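Local atomic coordinates of 1,3-alpha-isomaltosidase (Kribbella flavida DSM 17836, PDB entry 5X3I), a protein that hydrolyses the alpha-1,3-glucosidic linkages of the cyclic tetrasaccharide cyclobis-(1-6)-alpha-nigerosyl to give isomaltose, in the intracellular breakdown of this starch-derived sugar. Residues Y211-Q214 and G215-G218; L552-S556 and C557-Y561. The protein carries 1 engineered substitution. All blocks are in the same frame, centred on the assembly; numbering follows the deposited sequence.

Both contacts are local and illustrate one principle, a helix end closed by a Schellman motif with a glycine of positive phi, at two different places in the fold. Contact 1 belongs to the weakly bonded one-turn helix 214-217, near the surface and beside the catalytic centre; contact 2 ends the long barrel helix 541-556, and all its touching residues are buried. They share no element and their nearest atoms are about 10 Å apart, yet strand 223-230, which follows the short helix, packs on Cys557 and Ile559 of contact 2. Both use backbone bonds; to these contact 1 adds a water and charged neighbours, contact 2 apolar packing.

Contact 1 of 2, residues Y211-Q214 and G215-G218; sequences YKAQ and GVHG
Ala213, just ahead of the short, weakly bonded helix 214-217, meets His217 in its last turn, before a Schellman motif at Gly218 ends it at the edge of the active-site region. In that motif Arg219 N pairs with Gln214 O, and Gly218 N makes a weak bond to Gly215 O. His217 N bonds to Ala213 O, 3.2 Å and close to straight at 164° about the hydrogen, with the donor a little out of the carbonyl plane. The same oxygen lies 3.1 Å from His217 CD2, near the plane of the imidazole and at its edge. The ring reaches this place because CG stands beside the backbone N, anti to the carbonyl carbon (chi1 -65°), which also sets CD2 3.8 Å from Ala213 CB. On the preceding residue, Val216 CB lies 4.1 Å from Ala213 CB.

Gln214 bends at chi2 (87°), and NE2 donates to the backbone oxygen of Asp536, the inferred proton donor, which ties the short helix to that residue. Lys212 turns away to a salt bridge with Asp538. At the first turn a single water spans side chain and backbone, giving a hydrogen to Gln214 OE1 at 3.0 Å and accepting one from Gly215 N at 2.9 Å.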
ATOM      1  N   TYR A 211       2.360   7.925  -5.902  1.00 17.98           N
ATOM      2  CA  TYR A 211       1.956   7.467  -7.217  1.00 17.85           C
ATOM      3  C   TYR A 211       3.161   7.197  -8.100  1.00 19.44           C
ATOM      4  O   TYR A 211       3.700   8.065  -8.677  1.00 20.07           O
ATOM      5  CB  TYR A 211       1.036   8.478  -7.864  1.00 16.22           C
ATOM      6  CG  TYR A 211       0.683   8.191  -9.295  1.00 19.33           C
ATOM      7  CD1 TYR A 211       0.033   7.038  -9.659  1.00 16.51           C
ATOM      8  CD2 TYR A 211       1.014   9.068 -10.277  1.00 19.27           C
ATOM      9  CE1 TYR A 211      -0.282   6.785 -10.976  1.00 17.37           C
ATOM     10  CE2 TYR A 211       0.732   8.823 -11.584  1.00 16.91           C
ATOM     11  CZ  TYR A 211       0.075   7.679 -11.927  1.00 20.49           C
ATOM     12  OH  TYR A 211      -0.203   7.496 -13.205  1.00 19.09           O
ATOM     13  N   LYS A 212       3.584   5.947  -8.104  1.00 19.10           N
ATOM     14  CA  LYS A 212       4.724   5.437  -8.837  1.00 17.94           C
ATOM     15  C   LYS A 212       6.065   5.808  -8.167  1.00 18.78           C
ATOM     16  O   LYS A 212       6.100   6.614  -7.296  1.00 18.93           O
ATOM     17  CB  LYS A 212       4.682   5.847 -10.309  1.00 18.57           C
ATOM     18  CG  LYS A 212       3.324   5.698 -10.966  1.00 16.27           C
ATOM     19  CD  LYS A 212       3.411   5.661 -12.468  1.00 17.00           C
ATOM     20  CE  LYS A 212       3.495   7.052 -13.016  1.00 17.74           C
ATOM     21  NZ  LYS A 212       3.565   7.067 -14.467  1.00 20.40           N
ATOM     22  N   ALA A 213       7.163   5.245  -8.627  1.00 20.52           N
ATOM     23  CA  ALA A 213       8.473   5.621  -8.126  1.00 20.20           C
ATOM     24  C   ALA A 213       8.569   5.452  -6.611  1.00 22.05           C
ATOM     25  O   ALA A 213       9.156   6.252  -5.941  1.00 19.70           O
ATOM     26  CB  ALA A 213       8.799   7.055  -8.496  1.00 19.09           C
ATOM     27  N   GLN A 214       7.951   4.427  -6.070  1.00 17.67           N
ATOM     28  CA  GLN A 214       7.954   4.226  -4.613  1.00 15.99           C
ATOM     29  C   GLN A 214       9.372   4.010  -4.089  1.00 18.72           C
ATOM     30  O   GLN A 214       9.737   4.536  -3.037  1.00 19.19           O
ATOM     31  CB  GLN A 214       7.077   3.042  -4.166  1.00 16.03           C
ATOM     32  CG  GLN A 214       5.577   3.232  -4.344  1.00 15.93           C
ATOM     33  CD  GLN A 214       5.132   2.818  -5.720  1.00 15.67           C
ATOM     34  OE1 GLN A 214       5.905   2.229  -6.463  1.00 19.38           O
ATOM     35  NE2 GLN A 214       3.883   3.115  -6.068  1.00 16.39           N
ATOM     36  N   GLY A 215      10.155   3.230  -4.822  1.00 19.54           N
ATOM     37  CA  GLY A 215      11.525   2.929  -4.447  1.00 19.31           C
ATOM     38  C   GLY A 215      12.409   4.169  -4.435  1.00 20.00           C
ATOM     39  O   GLY A 215      13.177   4.378  -3.509  1.00 23.06           O
ATOM     40  N   VAL A 216      12.278   4.982  -5.473  1.00 21.20           N
ATOM     41  CA  VAL A 216      13.008   6.239  -5.588  1.00 19.96           C
ATOM     42  C   VAL A 216      12.783   7.137  -4.374  1.00 23.88           C
ATOM     43  O   VAL A 216      13.739   7.626  -3.779  1.00 25.22           O
ATOM     44  CB  VAL A 216      12.601   6.984  -6.865  1.00 21.76           C
ATOM     45  CG1 VAL A 216      13.333   8.321  -6.981  1.00 25.17           C
ATOM     46  CG2 VAL A 216      12.860   6.110  -8.088  1.00 22.82           C
ATOM     47  N   HIS A 217      11.523   7.317  -3.990  1.00 21.85           N
ATOM     48  CA  HIS A 217      11.173   8.194  -2.877  1.00 19.85           C
ATOM     49  C   HIS A 217      11.316   7.539  -1.508  1.00 21.15           C
ATOM     50  O   HIS A 217      11.195   8.204  -0.482  1.00 21.64           O
ATOM     51  CB  HIS A 217       9.742   8.689  -3.035  1.00 20.01           C
ATOM     52  CG  HIS A 217       9.533   9.564  -4.225  1.00 21.94           C
ATOM     53  ND1 HIS A 217       9.931  10.882  -4.257  1.00 26.39           N
ATOM     54  CD2 HIS A 217       8.959   9.316  -5.424  1.00 21.79           C
ATOM     55  CE1 HIS A 217       9.614  11.407  -5.427  1.00 25.58           C
ATOM     56  NE2 HIS A 217       9.023  10.476  -6.153  1.00 24.85           N
ATOM     57  N   GLY A 218      11.547   6.234  -1.492  1.00 21.66           N
ATOM     58  CA  GLY A 218      11.573   5.488  -0.252  1.00 19.68           C
ATOM     59  C   GLY A 218      10.273   5.556   0.538  1.00 21.82           C
ATOM     60  O   GLY A 218      10.298   5.686   1.759  1.00 20.72           O
TER
HETATM   61  O   HOH W   1       8.767   1.505  -6.760  1.00 21.35           O

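Contact 2 of 2, residues L552-S556 and C557-Y561; sequences LTAAS and CGIVY
In the beta/alpha barrel of this family 31 enzyme, helix 541-556 ends and a short loop leads to strand 562-565; Ala554 and Ile559 meet at this end. The stop is a Schellman motif with Gly558, of positive phi, as the residue that leaves the helix. Gly558 N bonds to Ala555 O at 3.0 Å, while Ile559 N reaches back to Ala554 O, also 3.0 Å. Ala554 O takes a second hydrogen from Cys557 N at 3.1 Å; the two donors come from opposite faces of the carbonyl plane, neither on a lone pair.

The side chain of Ile559 shows how the turn is packed. CB sits 3.8 Å from Ala554 CB and close to the carbonyl oxygen of the same residue. CG1, placed beside the backbone N by chi1 of -61°, still leans on that oxygen at 3.6 Å. Beyond it CD1 leads off, and the side chain packs on Met224 of strand 223-230 and Phe532 of strand 531-533. Ile559 O also receives a CA-H...O contact from Ala555 CA at 3.4 Å.

In the last turn Ser556 OG reaches one turn back to Leu552 O at 3.0 Å, sharing that acceptor with Ser556 N. The carbonyls of Leu552, Ala554 and Ala555 are thus satisfied by the local turn, those of Ser556 and Cys557 by His228 NE2 and Gln527 NE2, and the apolar side chains can face the neighbouring strands.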
ATOM      1  N   LEU A 552       9.337  -9.305  -1.172  1.00 17.84           N
ATOM      2  CA  LEU A 552      10.230  -9.926  -0.188  1.00 17.32           C
ATOM      3  C   LEU A 552      10.134  -9.297   1.199  1.00 14.62           C
ATOM      4  O   LEU A 552      10.080  -9.997   2.206  1.00 17.35           O
ATOM      5  CB  LEU A 552      11.667  -9.856  -0.682  1.00 15.94           C
ATOM      6  CG  LEU A 552      11.889 -10.721  -1.910  1.00 15.95           C
ATOM      7  CD1 LEU A 552      13.213 -10.427  -2.553  1.00 18.24           C
ATOM      8  CD2 LEU A 552      11.784 -12.180  -1.496  1.00 15.85           C
ATOM      9  N   THR A 553      10.118  -7.973   1.244  1.00 17.13           N
ATOM     10  CA  THR A 553      10.028  -7.270   2.509  1.00 15.15           C
ATOM     11  C   THR A 553       8.656  -7.473   3.135  1.00 17.03           C
ATOM     12  O   THR A 553       8.568  -7.754   4.325  1.00 16.27           O
ATOM     13  CB  THR A 553      10.330  -5.763   2.357  1.00 16.21           C
ATOM     14  OG1 THR A 553       9.638  -5.224   1.229  1.00 18.25           O
ATOM     15  CG2 THR A 553      11.834  -5.550   2.163  1.00 17.64           C
ATOM     16  N   ALA A 554       7.594  -7.378   2.331  1.00 16.34           N
ATOM     17  CA  ALA A 554       6.244  -7.641   2.838  1.00 15.62           C
ATOM     18  C   ALA A 554       6.139  -9.043   3.436  1.00 14.61           C
ATOM     19  O   ALA A 554       5.557  -9.234   4.500  1.00 15.50           O
ATOM     20  CB  ALA A 554       5.202  -7.454   1.738  1.00 15.47           C
ATOM     21  N   ALA A 555       6.711 -10.017   2.742  1.00 14.43           N
ATOM     22  CA  ALA A 555       6.694 -11.397   3.220  1.00 14.47           C
ATOM     23  C   ALA A 555       7.437 -11.555   4.548  1.00 15.66           C
ATOM     24  O   ALA A 555       7.006 -12.294   5.418  1.00 16.31           O
ATOM     25  CB  ALA A 555       7.296 -12.313   2.182  1.00 15.26           C
ATOM     26  N   SER A 556       8.561 -10.859   4.694  1.00 18.79           N
ATOM     27  CA  SER A 556       9.324 -10.931   5.943  1.00 16.26           C
ATOM     28  C   SER A 556       8.504 -10.435   7.128  1.00 16.52           C
ATOM     29  O   SER A 556       8.808 -10.748   8.271  1.00 18.63           O
ATOM     30  CB  SER A 556      10.616 -10.128   5.839  1.00 14.86           C
ATOM     31  OG  SER A 556      11.460 -10.635   4.833  1.00 16.87           O
ATOM     32  N   CYS A 557       7.489  -9.631   6.837  1.00 16.81           N
ATOM     33  CA  CYS A 557       6.578  -9.086   7.835  1.00 13.92           C
ATOM     34  C   CYS A 557       5.242  -9.829   7.966  1.00 16.39           C
ATOM     35  O   CYS A 557       4.361  -9.400   8.711  1.00 15.95           O
ATOM     36  CB  CYS A 557       6.352  -7.602   7.535  1.00 14.56           C
ATOM     37  SG  CYS A 557       7.943  -6.679   7.509  1.00 14.97           S
ATOM     38  N   GLY A 558       5.081 -10.922   7.218  1.00 17.68           N
ATOM     39  CA  GLY A 558       3.903 -11.756   7.353  1.00 16.56           C
ATOM     40  C   GLY A 558       2.803 -11.522   6.327  1.00 15.11           C
ATOM     41  O   GLY A 558       1.687 -12.023   6.493  1.00 13.80           O
ATOM     42  N   ILE A 559       3.120 -10.800   5.255  1.00 15.83           N
ATOM     43  CA  ILE A 559       2.153 -10.603   4.198  1.00 15.35           C
ATOM     44  C   ILE A 559       2.371 -11.764   3.231  1.00 15.06           C
ATOM     45  O   ILE A 559       3.364 -11.823   2.507  1.00 17.38           O
ATOM     46  CB  ILE A 559       2.324  -9.259   3.466  1.00 15.04           C
ATOM     47  CG1 ILE A 559       2.147  -8.066   4.418  1.00 13.42           C
ATOM     48  CG2 ILE A 559       1.361  -9.169   2.264  1.00 16.15           C
ATOM     49  CD1 ILE A 559       0.792  -7.930   5.040  1.00 13.98           C
ATOM     50  N   VAL A 560       1.405 -12.670   3.222  1.00 14.52           N
ATOM     51  CA  VAL A 560       1.540 -13.950   2.529  1.00 16.19           C
ATOM     52  C   VAL A 560       1.118 -13.832   1.068  1.00 17.62           C
ATOM     53  O   VAL A 560       1.889 -14.141   0.162  1.00 14.71           O
ATOM     54  CB  VAL A 560       0.745 -15.063   3.215  1.00 14.40           C
ATOM     55  CG1 VAL A 560       0.874 -16.366   2.432  1.00 13.72           C
ATOM     56  CG2 VAL A 560       1.265 -15.268   4.637  1.00 15.71           C
ATOM     57  N   TYR A 561      -0.126 -13.442   0.838  1.00 14.57           N
ATOM     58  CA  TYR A 561      -0.591 -13.383  -0.520  1.00 12.23           C
ATOM     59  C   TYR A 561      -0.334 -12.001  -1.100  1.00 11.91           C
ATOM     60  O   TYR A 561      -1.087 -11.055  -0.892  1.00 13.79           O
ATOM     61  CB  TYR A 561      -2.085 -13.693  -0.558  1.00 12.22           C
ATOM     62  CG  TYR A 561      -2.473 -15.012   0.074  1.00 15.34           C
ATOM     63  CD1 TYR A 561      -2.748 -15.105   1.436  1.00 12.78           C
ATOM     64  CD2 TYR A 561      -2.581 -16.160  -0.698  1.00 11.33           C
ATOM     65  CE1 TYR A 561      -3.104 -16.298   2.001  1.00 13.20           C
ATOM     66  CE2 TYR A 561      -2.932 -17.353  -0.145  1.00 12.86           C
ATOM     67  CZ  TYR A 561      -3.198 -17.426   1.200  1.00 10.35           C
ATOM     68  OH  TYR A 561      -3.559 -18.625   1.732  1.00 11.32           O
TER